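Local coordinates for BH0493 protein (Bacillus halodurans C-125, PDB 2QEE) that binds zinc and is a putative amidohydrolase, probably catalysing a metal-dependent reaction in the manner of that enzyme superfamily, at residues R172-L177 with A223-P228; N254-M259 with R412-N417; K297-M302 with M322-W327. All coordinates share one frame; numbering follows the deposited sequence.

Interaction 1 (R172-L177 with A223-P228); sequences RLDPLL and AVSLPP
L173 and D174 supply the polar links to the strand residues A223 and S225. The backbone L173 N lies 2.8 Å from A223 O with an N-H...O angle of 155°. It follows directly on a parallel bridge between R172 and A223; one residue later D174 begins a helix, with L173 as its N-cap, so the pairing passes from backbone to side chain. D174 keeps CG anti to its own carbonyl carbon (chi1 -66°), and the end of the side chain comes near the strand. D174 OD2 there takes two donors. S225 N approaches OD2 at 3.3 Å on the syn side, 34° out of the carboxylate plane, while S225 OG meets OD2 at 2.5 Å, nearly along the C-O axis. That hydroxyl bond is short and belongs to one of two serine conformers, so its exact length is doubtful. A weak bond from S225 N also reaches D174 OD1.

Charge is added within the helix-side segment. In the conformer described, R172 NH2 is 3.2 Å from D174 OD2, but the oxygen lies well out of the guanidinium plane, leaving a purely electrostatic attraction; R172 NH1 has its own salt bridge to D147.

Apolar contact lies beyond D174, where L177 CD2 rests 3.8 Å from V224 CB and equally close to CG2, the two side chains crossing obliquely. L177 also touches F257 and I241, continuing this patch toward strand 257-264 and helix 237-253.

The R172 side chain is about 5 Å from that of the zinc ligand H30, and the S225 side chain about 7 Å from the zinc. Parallel strands leading to a metal site in this way are consistent with the distorted beta/alpha barrel of the amidohydrolase superfamily.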
ATOM      1  N   ARG C 172      15.471  22.815  15.708  1.00 19.23           N
ATOM      2  CA  ARG C 172      15.902  21.883  14.648  0.50 20.08           C
ATOM      3  C   ARG C 172      17.353  21.500  14.908  1.00 20.47           C
ATOM      4  O   ARG C 172      18.218  22.381  15.018  1.00 20.29           O
ATOM      5  CB  ARG C 172      15.724  22.531  13.267  0.50 19.20           C
ATOM      6  CG  ARG C 172      16.207  21.654  12.101  0.50 23.78           C
ATOM      7  CD  ARG C 172      16.384  22.421  10.815  0.50 20.69           C
ATOM      8  NE  ARG C 172      16.594  21.489   9.703  0.50 22.72           N
ATOM      9  CZ  ARG C 172      17.797  21.139   9.269  0.50 27.60           C
ATOM     10  NH1 ARG C 172      18.859  21.660   9.853  0.50 17.49           N
ATOM     11  NH2 ARG C 172      17.936  20.277   8.257  0.50 18.98           N
ATOM     12  N   LEU C 173      17.623  20.198  14.977  1.00 17.84           N
ATOM     13  CA  LEU C 173      18.965  19.732  15.390  1.00 17.53           C
ATOM     14  C   LEU C 173      19.757  18.898  14.370  1.00 16.21           C
ATOM     15  O   LEU C 173      20.787  18.335  14.751  1.00 17.91           O
ATOM     16  CB  LEU C 173      18.869  19.000  16.716  1.00 16.81           C
ATOM     17  CG  LEU C 173      18.438  19.836  17.950  1.00 20.66           C
ATOM     18  CD1 LEU C 173      18.229  18.947  19.138  1.00 20.03           C
ATOM     19  CD2 LEU C 173      19.452  20.974  18.195  1.00 19.96           C
ATOM     20  N   ASP C 174      19.346  18.879  13.096  1.00 17.45           N
ATOM     21  CA  ASP C 174      19.988  18.042  12.069  1.00 16.95           C
ATOM     22  C   ASP C 174      21.547  18.203  12.068  1.00 19.40           C
ATOM     23  O   ASP C 174      22.256  17.203  12.113  1.00 18.51           O
ATOM     24  CB  ASP C 174      19.395  18.317  10.682  1.00 21.01           C
ATOM     25  CG  ASP C 174      17.921  17.888  10.613  1.00 30.50           C
ATOM     26  OD1 ASP C 174      17.239  18.034  11.611  1.00 22.71           O
ATOM     27  OD2 ASP C 174      17.474  17.386   9.591  1.00 29.92           O
ATOM     28  N   PRO C 175      22.048  19.451  12.037  1.00 21.40           N
ATOM     29  CA  PRO C 175      23.513  19.623  11.904  1.00 22.52           C
ATOM     30  C   PRO C 175      24.249  19.027  13.073  1.00 21.39           C
ATOM     31  O   PRO C 175      25.347  18.441  12.889  1.00 23.58           O
ATOM     32  CB  PRO C 175      23.679  21.145  11.856  1.00 23.93           C
ATOM     33  CG  PRO C 175      22.334  21.646  11.238  1.00 19.10           C
ATOM     34  CD  PRO C 175      21.352  20.757  12.025  1.00 21.00           C
ATOM     35  N   LEU C 176      23.683  19.155  14.266  1.00 18.50           N
ATOM     36  CA  LEU C 176      24.247  18.530  15.449  1.00 17.43           C
ATOM     37  C   LEU C 176      24.194  17.007  15.471  1.00 19.94           C
ATOM     38  O   LEU C 176      25.178  16.351  15.760  1.00 19.30           O
ATOM     39  CB  LEU C 176      23.634  19.097  16.722  1.00 18.92           C
ATOM     40  CG  LEU C 176      24.063  18.452  18.036  1.00 19.65           C
ATOM     41  CD1 LEU C 176      25.509  18.969  18.343  1.00 22.50           C
ATOM     42  CD2 LEU C 176      23.133  18.843  19.211  1.00 18.17           C
ATOM     43  N   LEU C 177      23.025  16.442  15.202  1.00 19.22           N
ATOM     44  CA  LEU C 177      22.927  14.993  15.275  1.00 20.54           C
ATOM     45  C   LEU C 177      23.527  14.273  14.070  1.00 19.52           C
ATOM     46  O   LEU C 177      24.081  13.202  14.252  1.00 20.81           O
ATOM     47  CB  LEU C 177      21.443  14.560  15.435  1.00 21.63           C
ATOM     48  CG  LEU C 177      20.846  14.632  16.841  1.00 27.92           C
ATOM     49  CD1 LEU C 177      21.215  15.888  17.511  1.00 25.66           C
ATOM     50  CD2 LEU C 177      19.324  14.546  16.771  1.00 22.18           C
ATOM     51  N   ALA C 223      13.676  18.698  17.085  1.00 17.47           N
ATOM     52  CA  ALA C 223      13.349  17.864  15.915  1.00 16.94           C
ATOM     53  C   ALA C 223      14.601  17.475  15.151  1.00 17.92           C
ATOM     54  O   ALA C 223      15.600  18.239  15.126  1.00 17.72           O
ATOM     55  CB  ALA C 223      12.460  18.630  15.002  1.00 16.60           C
ATOM     56  N   VAL C 224      14.482  16.376  14.403  1.00 15.08           N
ATOM     57  CA  VAL C 224      15.550  15.961  13.464  1.00 16.45           C
ATOM     58  C   VAL C 224      14.897  15.177  12.335  1.00 17.54           C
ATOM     59  O   VAL C 224      13.826  14.587  12.562  1.00 18.29           O
ATOM     60  CB  VAL C 224      16.615  15.140  14.188  1.00 17.30           C
ATOM     61  CG1 VAL C 224      16.056  13.766  14.717  1.00 14.77           C
ATOM     62  CG2 VAL C 224      17.841  14.913  13.268  1.00 18.76           C
ATOM     63  N   SER C 225      15.490  15.272  11.143  1.00 17.92           N
ATOM     64  CA  SER C 225      15.125  14.404  10.024  0.50 16.79           C
ATOM     65  C   SER C 225      16.206  13.360   9.856  1.00 17.61           C
ATOM     66  O   SER C 225      17.432  13.648  10.021  1.00 18.32           O
ATOM     67  CB  SER C 225      14.895  15.177   8.727  0.50 17.20           C
ATOM     68  OG  SER C 225      16.091  15.754   8.228  0.50 17.32           O
ATOM     69  N   LEU C 226      15.774  12.157   9.505  1.00 15.13           N
ATOM     70  CA  LEU C 226      16.617  10.970   9.639  1.00 13.76           C
ATOM     71  C   LEU C 226      16.453  10.063   8.418  1.00 15.10           C
ATOM     72  O   LEU C 226      15.396  10.070   7.769  1.00 16.35           O
ATOM     73  CB  LEU C 226      16.230  10.213  10.886  1.00 15.34           C
ATOM     74  CG  LEU C 226      16.345  10.945  12.212  1.00 17.89           C
ATOM     75  CD1 LEU C 226      15.610  10.074  13.196  1.00 15.89           C
ATOM     76  CD2 LEU C 226      17.871  11.008  12.562  1.00 19.26           C
ATOM     77  N   PRO C 227      17.525   9.364   8.041  1.00 13.82           N
ATOM     78  CA  PRO C 227      17.574   8.555   6.806  1.00 13.77           C
ATOM     79  C   PRO C 227      16.824   7.250   6.965  1.00 14.79           C
ATOM     80  O   PRO C 227      16.541   6.843   8.081  1.00 14.73           O
ATOM     81  CB  PRO C 227      19.106   8.266   6.647  1.00 15.77           C
ATOM     82  CG  PRO C 227      19.620   8.251   8.034  1.00 21.65           C
ATOM     83  CD  PRO C 227      18.845   9.399   8.728  1.00 15.48           C
ATOM     84  N   PRO C 228      16.561   6.537   5.846  1.00 15.10           N
ATOM     85  CA  PRO C 228      15.894   5.233   5.912  1.00 16.15           C
ATOM     86  C   PRO C 228      16.660   4.197   6.735  1.00 16.84           C
ATOM     87  O   PRO C 228      16.053   3.255   7.267  1.00 18.50           O
ATOM     88  CB  PRO C 228      15.876   4.771   4.432  1.00 14.60           C
ATOM     89  CG  PRO C 228      15.961   6.113   3.649  1.00 18.20           C
ATOM     90  CD  PRO C 228      16.831   7.012   4.469  1.00 14.96           C
TER

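Interaction 2 (N254-M259 with R412-N417); sequences NIPFAM and RFVGRN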
ATOM      1  N   ASN C 254      10.742  18.214  29.885  1.00 21.81           N
ATOM      2  CA  ASN C 254       9.473  17.676  29.414  1.00 21.40           C
ATOM      3  C   ASN C 254       9.171  18.179  28.004  1.00 23.40           C
ATOM      4  O   ASN C 254       8.057  18.644  27.752  1.00 26.22           O
ATOM      5  CB  ASN C 254       8.307  18.026  30.347  1.00 24.38           C
ATOM      6  CG  ASN C 254       7.084  17.127  30.141  1.00 38.42           C
ATOM      7  OD1 ASN C 254       5.951  17.566  30.390  1.00 41.46           O
ATOM      8  ND2 ASN C 254       7.292  15.883  29.667  1.00 31.63           N
ATOM      9  N   ILE C 255      10.159  18.064  27.105  1.00 21.20           N
ATOM     10  CA  ILE C 255      10.065  18.532  25.724  1.00 20.71           C
ATOM     11  C   ILE C 255      10.072  17.255  24.828  1.00 19.65           C
ATOM     12  O   ILE C 255      10.976  16.427  24.979  1.00 20.20           O
ATOM     13  CB  ILE C 255      11.308  19.417  25.383  1.00 21.92           C
ATOM     14  CG1 ILE C 255      11.311  20.708  26.222  1.00 35.85           C
ATOM     15  CG2 ILE C 255      11.336  19.838  23.912  1.00 28.75           C
ATOM     16  CD1 ILE C 255       9.944  21.425  26.217  1.00 35.81           C
ATOM     17  N   PRO C 256       9.059  17.078  23.952  1.00 19.97           N
ATOM     18  CA  PRO C 256       9.108  15.900  23.036  1.00 17.21           C
ATOM     19  C   PRO C 256      10.263  16.000  22.039  1.00 15.35           C
ATOM     20  O   PRO C 256      10.753  17.137  21.721  1.00 15.33           O
ATOM     21  CB  PRO C 256       7.775  15.969  22.258  1.00 19.56           C
ATOM     22  CG  PRO C 256       6.841  16.854  23.089  1.00 22.84           C
ATOM     23  CD  PRO C 256       7.792  17.849  23.808  1.00 19.85           C
ATOM     24  N   PHE C 257      10.656  14.826  21.519  1.00 15.26           N
ATOM     25  CA  PHE C 257      11.627  14.711  20.433  1.00 16.69           C
ATOM     26  C   PHE C 257      10.869  14.327  19.146  1.00 16.93           C
ATOM     27  O   PHE C 257      10.218  13.266  19.122  1.00 19.41           O
ATOM     28  CB  PHE C 257      12.556  13.601  20.812  1.00 18.62           C
ATOM     29  CG  PHE C 257      13.699  13.388  19.844  1.00 16.13           C
ATOM     30  CD1 PHE C 257      14.158  14.408  19.032  1.00 17.23           C
ATOM     31  CD2 PHE C 257      14.305  12.139  19.785  1.00 19.37           C
ATOM     32  CE1 PHE C 257      15.242  14.154  18.157  1.00 19.14           C
ATOM     33  CE2 PHE C 257      15.387  11.901  18.915  1.00 18.11           C
ATOM     34  CZ  PHE C 257      15.814  12.920  18.097  1.00 17.96           C
ATOM     35  N   ALA C 258      10.952  15.168  18.136  1.00 15.95           N
ATOM     36  CA  ALA C 258      10.249  14.905  16.886  1.00 14.41           C
ATOM     37  C   ALA C 258      11.234  14.265  15.932  1.00 15.47           C
ATOM     38  O   ALA C 258      12.286  14.865  15.613  1.00 16.37           O
ATOM     39  CB  ALA C 258       9.699  16.174  16.283  1.00 15.77           C
ATOM     40  N   MET C 259      10.853  13.128  15.372  1.00 15.27           N
ATOM     41  CA  MET C 259      11.711  12.436  14.427  1.00 15.98           C
ATOM     42  C   MET C 259      10.958  12.312  13.105  1.00 16.01           C
ATOM     43  O   MET C 259       9.867  11.774  13.087  1.00 16.23           O
ATOM     44  CB  MET C 259      12.052  11.049  14.929  1.00 16.81           C
ATOM     45  CG  MET C 259      12.745  11.030  16.299  1.00 23.58           C
ATOM     46  SD  MET C 259      13.287   9.406  16.832  1.00 21.48           S
ATOM     47  CE  MET C 259      11.765   8.679  17.308  1.00 23.24           C
ATOM     48  N   ARG C 412      -1.822  19.265  24.090  1.00 15.99           N
ATOM     49  CA  ARG C 412      -1.888  18.300  25.179  0.50 17.05           C
ATOM     50  C   ARG C 412      -0.603  17.462  25.202  1.00 19.39           C
ATOM     51  O   ARG C 412       0.030  17.257  26.266  1.00 18.67           O
ATOM     52  CB  ARG C 412      -3.126  17.413  24.987  0.50 17.90           C
ATOM     53  CG  ARG C 412      -3.885  17.063  26.253  0.50 28.26           C
ATOM     54  CD  ARG C 412      -5.355  16.660  25.898  0.50 17.11           C
ATOM     55  NE  ARG C 412      -5.827  15.555  26.741  0.50 32.37           N
ATOM     56  CZ  ARG C 412      -5.435  14.284  26.636  0.50 26.14           C
ATOM     57  NH1 ARG C 412      -4.518  13.916  25.732  0.50 33.52           N
ATOM     58  NH2 ARG C 412      -5.945  13.372  27.456  0.50 26.96           N
ATOM     59  N   PHE C 413      -0.174  16.985  24.028  1.00 16.52           N
ATOM     60  CA  PHE C 413       0.983  16.090  23.998  1.00 16.97           C
ATOM     61  C   PHE C 413       2.304  16.803  24.389  1.00 18.73           C
ATOM     62  O   PHE C 413       3.163  16.215  25.074  1.00 19.40           O
ATOM     63  CB  PHE C 413       1.140  15.474  22.616  1.00 17.61           C
ATOM     64  CG  PHE C 413       2.173  14.353  22.578  1.00 12.77           C
ATOM     65  CD1 PHE C 413       1.856  13.107  23.134  1.00 15.62           C
ATOM     66  CD2 PHE C 413       3.419  14.531  21.940  1.00 18.51           C
ATOM     67  CE1 PHE C 413       2.785  12.014  23.122  1.00 15.15           C
ATOM     68  CE2 PHE C 413       4.329  13.480  21.919  1.00 15.34           C
ATOM     69  CZ  PHE C 413       4.034  12.227  22.517  1.00 14.76           C
ATOM     70  N   VAL C 414       2.475  18.034  23.935  1.00 18.71           N
ATOM     71  CA  VAL C 414       3.759  18.731  24.185  1.00 20.62           C
ATOM     72  C   VAL C 414       3.713  19.363  25.577  1.00 26.55           C
ATOM     73  O   VAL C 414       4.687  19.977  26.010  1.00 25.01           O
ATOM     74  CB  VAL C 414       4.075  19.792  23.124  1.00 20.59           C
ATOM     75  CG1 VAL C 414       4.174  19.125  21.683  1.00 19.54           C
ATOM     76  CG2 VAL C 414       3.031  20.931  23.106  1.00 24.17           C
ATOM     77  N   GLY C 415       2.567  19.222  26.245  1.00 29.76           N
ATOM     78  CA  GLY C 415       2.436  19.630  27.648  1.00 33.41           C
ATOM     79  C   GLY C 415       2.254  21.111  27.845  1.00 36.59           C
ATOM     80  O   GLY C 415       2.746  21.640  28.852  1.00 36.64           O
ATOM     81  N   ARG C 416       1.567  21.794  26.914  1.00 40.96           N
ATOM     82  CA  ARG C 416       1.337  23.260  27.025  1.00 47.29           C
ATOM     83  C   ARG C 416       0.024  23.870  26.451  1.00 48.87           C
ATOM     84  O   ARG C 416      -1.024  23.218  26.522  1.00 47.03           O
ATOM     85  CB  ARG C 416       2.605  24.109  26.706  1.00 47.85           C
ATOM     86  CG  ARG C 416       3.368  23.773  25.460  1.00 52.66           C
ATOM     87  CD  ARG C 416       4.880  24.013  25.643  1.00 46.32           C
ATOM     88  NE  ARG C 416       5.320  25.280  25.087  1.00 55.85           N
ATOM     89  CZ  ARG C 416       6.592  25.662  24.986  1.00 51.62           C
ATOM     90  NH1 ARG C 416       6.875  26.843  24.454  1.00 59.58           N
ATOM     91  NH2 ARG C 416       7.578  24.870  25.404  1.00 57.28           N
ATOM     92  N   ASN C 417       0.139  25.098  25.894  1.00 51.31           N
ATOM     93  CA  ASN C 417      -0.925  26.154  25.588  1.00 52.35           C
ATOM     94  C   ASN C 417      -2.460  25.972  25.828  1.00 57.44           C
ATOM     95  O   ASN C 417      -2.898  24.987  26.429  1.00 58.84           O
ATOM     96  CB  ASN C 417      -0.569  26.948  24.272  1.00 52.52           C
ATOM     97  CG  ASN C 417      -1.676  26.912  23.182  1.00 36.59           C
ATOM     98  OD1 ASN C 417      -2.556  26.049  23.198  1.00 54.49           O
ATOM     99  ND2 ASN C 417      -1.595  27.832  22.213  1.00 44.59           N
TER
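P256 and V414 meet with their side chains at about a right angle, the proline ring lying against V414 near the C-terminal end of helix 395-414. P256 CG does the touching: it lies 3.8 Å from V414 CG1 and at the same distance from V414 CA, so the ring presses on both the branch and the backbone. V414 CG1 stands anti to the carbonyl carbon, beside the backbone N (chi1 -60°), which places this methyl against the proline.

F413 supplies a second surface for the same ring. Its CE2 is 4.3 Å from P256 CB, which approaches the aromatic ring obliquely. P256 CG is also 4.2 Å from F413 O, an oxygen that already accepts a hydrogen bond from K297 NZ. Further out, I255 CD1 comes 4.3 Å from R416 NH2, at the edge of the guanidinium and near its plane. R416 NH1 is paired with D218, and NH2 is bonded elsewhere too, so the methyl borders an arginine whose charge is engaged by other partners. No hydrogen bond crosses between the two segments; the contact is van der Waals, mainly apolar.

Both segments turn here by the same device. N254 and G415 each follow a helix, in a Schellman motif with positive phi, 50° and 79° respectively. The positive phi of G415 is one that glycine adopts readily.

In the fold, N254 leaves helix 237-253 and P256 leads into strand 257-264, where A258 lies between strands 222-226 and 298-302, touching A223 and L299. F413 also packs on L299, and R412, in the conformer described, packs on W60 of the second subunit. The C-terminal end of helix 395-414 thus packs on the loop that leads into strand 257-264, with the neighbouring strand 298-302 alongside.

Interaction 3 (K297-M302 with M322-W327); sequences KFLVTM and MIFGCW
F324 and T301 meet with distinct first torsions: F324 carries CG between its backbone N and carbonyl carbon (chi1 71°), while T301 OG1 stands anti to its backbone N (chi1 -161°). T301 CB sits over the centre of the F324 ring, 3.8 Å from the centroid and only 12° off the normal, a CH-pi contact. T301 OG1 donates to F324 O at 2.6 Å, arriving almost straight on the carbonyl. The threonine therefore grips F324 by both ring and backbone. At the ring's rim, L299 C lies in plane, and L299 CB is 3.9 Å from F324 CE2.

Upstream the two segments pair as parallel strands, L299 with M322 and V300 with I323. M322 N bonds to F298 O, V300 N to M322 O, and F324 N to V300 O. L299 and M322 lie side by side on one face of the sheet, CD2 of L299 being 3.7 Å from M322 CG, while V300 and I323 project from the other face onto L311. With helix 308-317 connecting the strands, this is a beta-alpha-beta crossover, the repeating element of a beta/alpha barrel.

An alanine at F324 would probably leave T301 CB and L299 CB without their aromatic neighbour and H355 without its edge-to-face partner, opening a gap within about 4 Å of the side chain of the zinc ligand H28.

Beyond the strand pairing, a water donates to T301 OG1 and M302 O and accepts from W327 N at 2.8 Å, three bonds that link the ends of the two segments. T301 CG2 packs against the W327 side chain, 3.9 Å from W327 CG, and M302 C is at the ring's edge. The W327 side chain lies about 4 Å from the zinc and touches its ligand D357.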
ATOM      1  N   LYS C 297       8.737  11.780  25.511  1.00 15.49           N
ATOM      2  CA  LYS C 297       7.644  11.842  24.473  1.00 17.09           C
ATOM      3  C   LYS C 297       8.240  11.999  23.068  1.00 17.37           C
ATOM      4  O   LYS C 297       9.182  12.768  22.878  1.00 14.60           O
ATOM      5  CB  LYS C 297       6.732  13.032  24.781  1.00 19.24           C
ATOM      6  CG  LYS C 297       5.907  12.719  26.066  1.00 25.04           C
ATOM      7  CD  LYS C 297       4.842  13.719  26.327  1.00 34.37           C
ATOM      8  CE  LYS C 297       5.422  14.986  26.875  1.00 34.96           C
ATOM      9  NZ  LYS C 297       4.321  15.807  27.515  1.00 41.07           N
ATOM     10  N   PHE C 298       7.647  11.300  22.069  1.00 17.13           N
ATOM     11  CA  PHE C 298       8.200  11.310  20.746  1.00 15.68           C
ATOM     12  C   PHE C 298       7.090  11.628  19.741  1.00 15.23           C
ATOM     13  O   PHE C 298       5.993  11.010  19.800  1.00 17.24           O
ATOM     14  CB  PHE C 298       8.748   9.919  20.419  1.00 17.13           C
ATOM     15  CG  PHE C 298       9.838   9.470  21.355  1.00 17.35           C
ATOM     16  CD1 PHE C 298      11.184   9.713  20.997  1.00 19.23           C
ATOM     17  CD2 PHE C 298       9.550   8.859  22.580  1.00 15.06           C
ATOM     18  CE1 PHE C 298      12.202   9.323  21.860  1.00 20.68           C
ATOM     19  CE2 PHE C 298      10.615   8.461  23.450  1.00 19.62           C
ATOM     20  CZ  PHE C 298      11.920   8.710  23.050  1.00 16.37           C
ATOM     21  N   LEU C 299       7.361  12.592  18.876  1.00 11.98           N
ATOM     22  CA  LEU C 299       6.453  12.896  17.760  1.00 14.89           C
ATOM     23  C   LEU C 299       7.101  12.259  16.549  1.00 15.62           C
ATOM     24  O   LEU C 299       8.293  12.480  16.323  1.00 17.14           O
ATOM     25  CB  LEU C 299       6.361  14.408  17.578  1.00 16.43           C
ATOM     26  CG  LEU C 299       5.475  15.142  18.598  1.00 12.14           C
ATOM     27  CD1 LEU C 299       5.976  16.642  18.656  1.00 15.77           C
ATOM     28  CD2 LEU C 299       3.998  15.110  18.148  1.00 18.05           C
ATOM     29  N   VAL C 300       6.363  11.482  15.751  1.00 14.09           N
ATOM     30  CA  VAL C 300       7.005  10.840  14.572  1.00 14.06           C
ATOM     31  C   VAL C 300       6.137  10.988  13.356  1.00 12.36           C
ATOM     32  O   VAL C 300       4.907  10.836  13.458  1.00 12.77           O
ATOM     33  CB  VAL C 300       7.233   9.339  14.853  1.00 13.76           C
ATOM     34  CG1 VAL C 300       7.864   8.558  13.606  1.00 14.62           C
ATOM     35  CG2 VAL C 300       8.165   9.132  16.066  1.00 16.06           C
ATOM     36  N   THR C 301       6.772  11.305  12.247  1.00 13.27           N
ATOM     37  CA  THR C 301       6.169  11.201  10.916  1.00 13.14           C
ATOM     38  C   THR C 301       7.186  10.457  10.033  1.00 14.32           C
ATOM     39  O   THR C 301       8.413  10.591  10.251  1.00 14.91           O
ATOM     40  CB  THR C 301       5.764  12.584  10.354  1.00 15.50           C
ATOM     41  OG1 THR C 301       4.804  12.432   9.295  1.00 13.33           O
ATOM     42  CG2 THR C 301       6.958  13.437   9.832  1.00 13.80           C
ATOM     43  N   MET C 302       6.689   9.706   9.037  1.00 12.18           N
ATOM     44  CA  MET C 302       7.615   8.879   8.233  1.00 14.11           C
ATOM     45  C   MET C 302       7.369   9.128   6.768  1.00 12.98           C
ATOM     46  O   MET C 302       6.256   9.465   6.368  1.00 12.41           O
ATOM     47  CB  MET C 302       7.530   7.384   8.541  1.00 14.89           C
ATOM     48  CG  MET C 302       7.966   7.074   9.989  1.00 15.31           C
ATOM     49  SD  MET C 302       8.009   5.387  10.462  1.00 16.87           S
ATOM     50  CE  MET C 302       9.693   4.976   9.772  1.00 13.14           C
ATOM     51  N   MET C 322       3.273  10.070  19.541  1.00 13.55           N
ATOM     52  CA  MET C 322       2.181  10.809  18.894  1.00 16.13           C
ATOM     53  C   MET C 322       2.622  10.845  17.445  1.00 15.47           C
ATOM     54  O   MET C 322       3.673  11.362  17.123  1.00 14.39           O
ATOM     55  CB  MET C 322       2.015  12.240  19.427  1.00 14.03           C
ATOM     56  CG  MET C 322       0.986  13.099  18.689  1.00 14.06           C
ATOM     57  SD  MET C 322      -0.635  12.255  18.699  1.00 17.55           S
ATOM     58  CE  MET C 322      -1.080  12.457  20.405  1.00 19.55           C
ATOM     59  N   ILE C 323       1.823  10.262  16.557  1.00 12.86           N
ATOM     60  CA  ILE C 323       2.154  10.376  15.111  1.00 14.38           C
ATOM     61  C   ILE C 323       1.470  11.575  14.499  1.00 12.07           C
ATOM     62  O   ILE C 323       0.338  11.967  14.918  1.00 14.20           O
ATOM     63  CB  ILE C 323       1.807   9.052  14.337  1.00 15.90           C
ATOM     64  CG1 ILE C 323       0.317   8.853  14.249  1.00 20.68           C
ATOM     65  CG2 ILE C 323       2.550   7.865  15.005  1.00 19.78           C
ATOM     66  CD1 ILE C 323       0.004   7.438  13.612  1.00 16.53           C
ATOM     67  N   PHE C 324       2.106  12.207  13.515  1.00 11.43           N
ATOM     68  CA  PHE C 324       1.573  13.440  12.958  1.00 11.15           C
ATOM     69  C   PHE C 324       1.774  13.500  11.457  1.00 13.37           C
ATOM     70  O   PHE C 324       2.865  13.059  10.963  1.00 14.24           O
ATOM     71  CB  PHE C 324       2.172  14.688  13.627  1.00 14.45           C
ATOM     72  CG  PHE C 324       3.625  14.941  13.281  1.00 11.95           C
ATOM     73  CD1 PHE C 324       3.987  15.833  12.245  1.00 14.16           C
ATOM     74  CD2 PHE C 324       4.630  14.309  14.021  1.00 12.88           C
ATOM     75  CE1 PHE C 324       5.345  16.091  11.954  1.00 15.51           C
ATOM     76  CE2 PHE C 324       6.013  14.568  13.747  1.00 14.16           C
ATOM     77  CZ  PHE C 324       6.337  15.483  12.679  1.00 11.26           C
ATOM     78  N   GLY C 325       0.730  13.934  10.767  1.00 14.86           N
ATOM     79  CA  GLY C 325       0.839  14.515   9.430  1.00 14.30           C
ATOM     80  C   GLY C 325       1.140  13.497   8.323  1.00 15.27           C
ATOM     81  O   GLY C 325       1.422  12.318   8.539  1.00 12.86           O
ATOM     82  N   CYS C 326       1.067  14.029   7.111  1.00 15.75           N
ATOM     83  CA  CYS C 326       1.380  13.283   5.940  1.00 13.92           C
ATOM     84  C   CYS C 326       2.458  14.062   5.265  1.00 15.38           C
ATOM     85  O   CYS C 326       2.185  15.020   4.572  1.00 17.30           O
ATOM     86  CB  CYS C 326       0.114  13.231   5.062  1.00 15.32           C
ATOM     87  SG  CYS C 326      -1.325  12.501   5.886  1.00 16.72           S
ATOM     88  N   TRP C 327       3.689  13.615   5.484  1.00 13.85           N
ATOM     89  CA  TRP C 327       4.853  14.406   5.177  1.00 15.46           C
ATOM     90  C   TRP C 327       5.259  14.264   3.710  1.00 18.74           C
ATOM     91  O   TRP C 327       5.498  13.129   3.250  1.00 16.97           O
ATOM     92  CB  TRP C 327       5.972  13.840   6.092  1.00 18.25           C
ATOM     93  CG  TRP C 327       7.285  14.549   6.063  1.00 17.62           C
ATOM     94  CD1 TRP C 327       7.499  15.878   5.845  1.00 21.98           C
ATOM     95  CD2 TRP C 327       8.582  13.957   6.287  1.00 17.19           C
ATOM     96  NE1 TRP C 327       8.858  16.146   5.890  1.00 21.88           N
ATOM     97  CE2 TRP C 327       9.540  14.995   6.166  1.00 20.46           C
ATOM     98  CE3 TRP C 327       9.018  12.664   6.598  1.00 16.22           C
ATOM     99  CZ2 TRP C 327      10.926  14.773   6.325  1.00 21.46           C
ATOM    100  CZ3 TRP C 327      10.401  12.451   6.769  1.00 17.34           C
ATOM    101  CH2 TRP C 327      11.323  13.492   6.622  1.00 20.34           C
TER
HETATM  102  O   HOH W   1       4.338  11.321   6.941  1.00 15.20           O

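All three contacts reach one sheet, through strands that neighbour each other: 171-172, 222-226, 257-264, 298-302 and 321-323. Interaction 1 closes along the chain before interaction 2 opens, and interaction 3 is nested inside the long loop that interaction 2 closes. The centres of interactions 1 and 2 are about 17 Å apart. Those of interactions 1 and 3 are about 14 Å apart, and those of interactions 2 and 3 about 12 Å. Strand 257-264 joins them: V224 N lies 2.9 Å from A258 O, and M259 N lies 2.8 Å from L299 O, both probable hydrogen bonds. Interactions 1 and 3 border the zinc site, whereas interaction 2 ties the C-terminal helix 395-414 to the sheet.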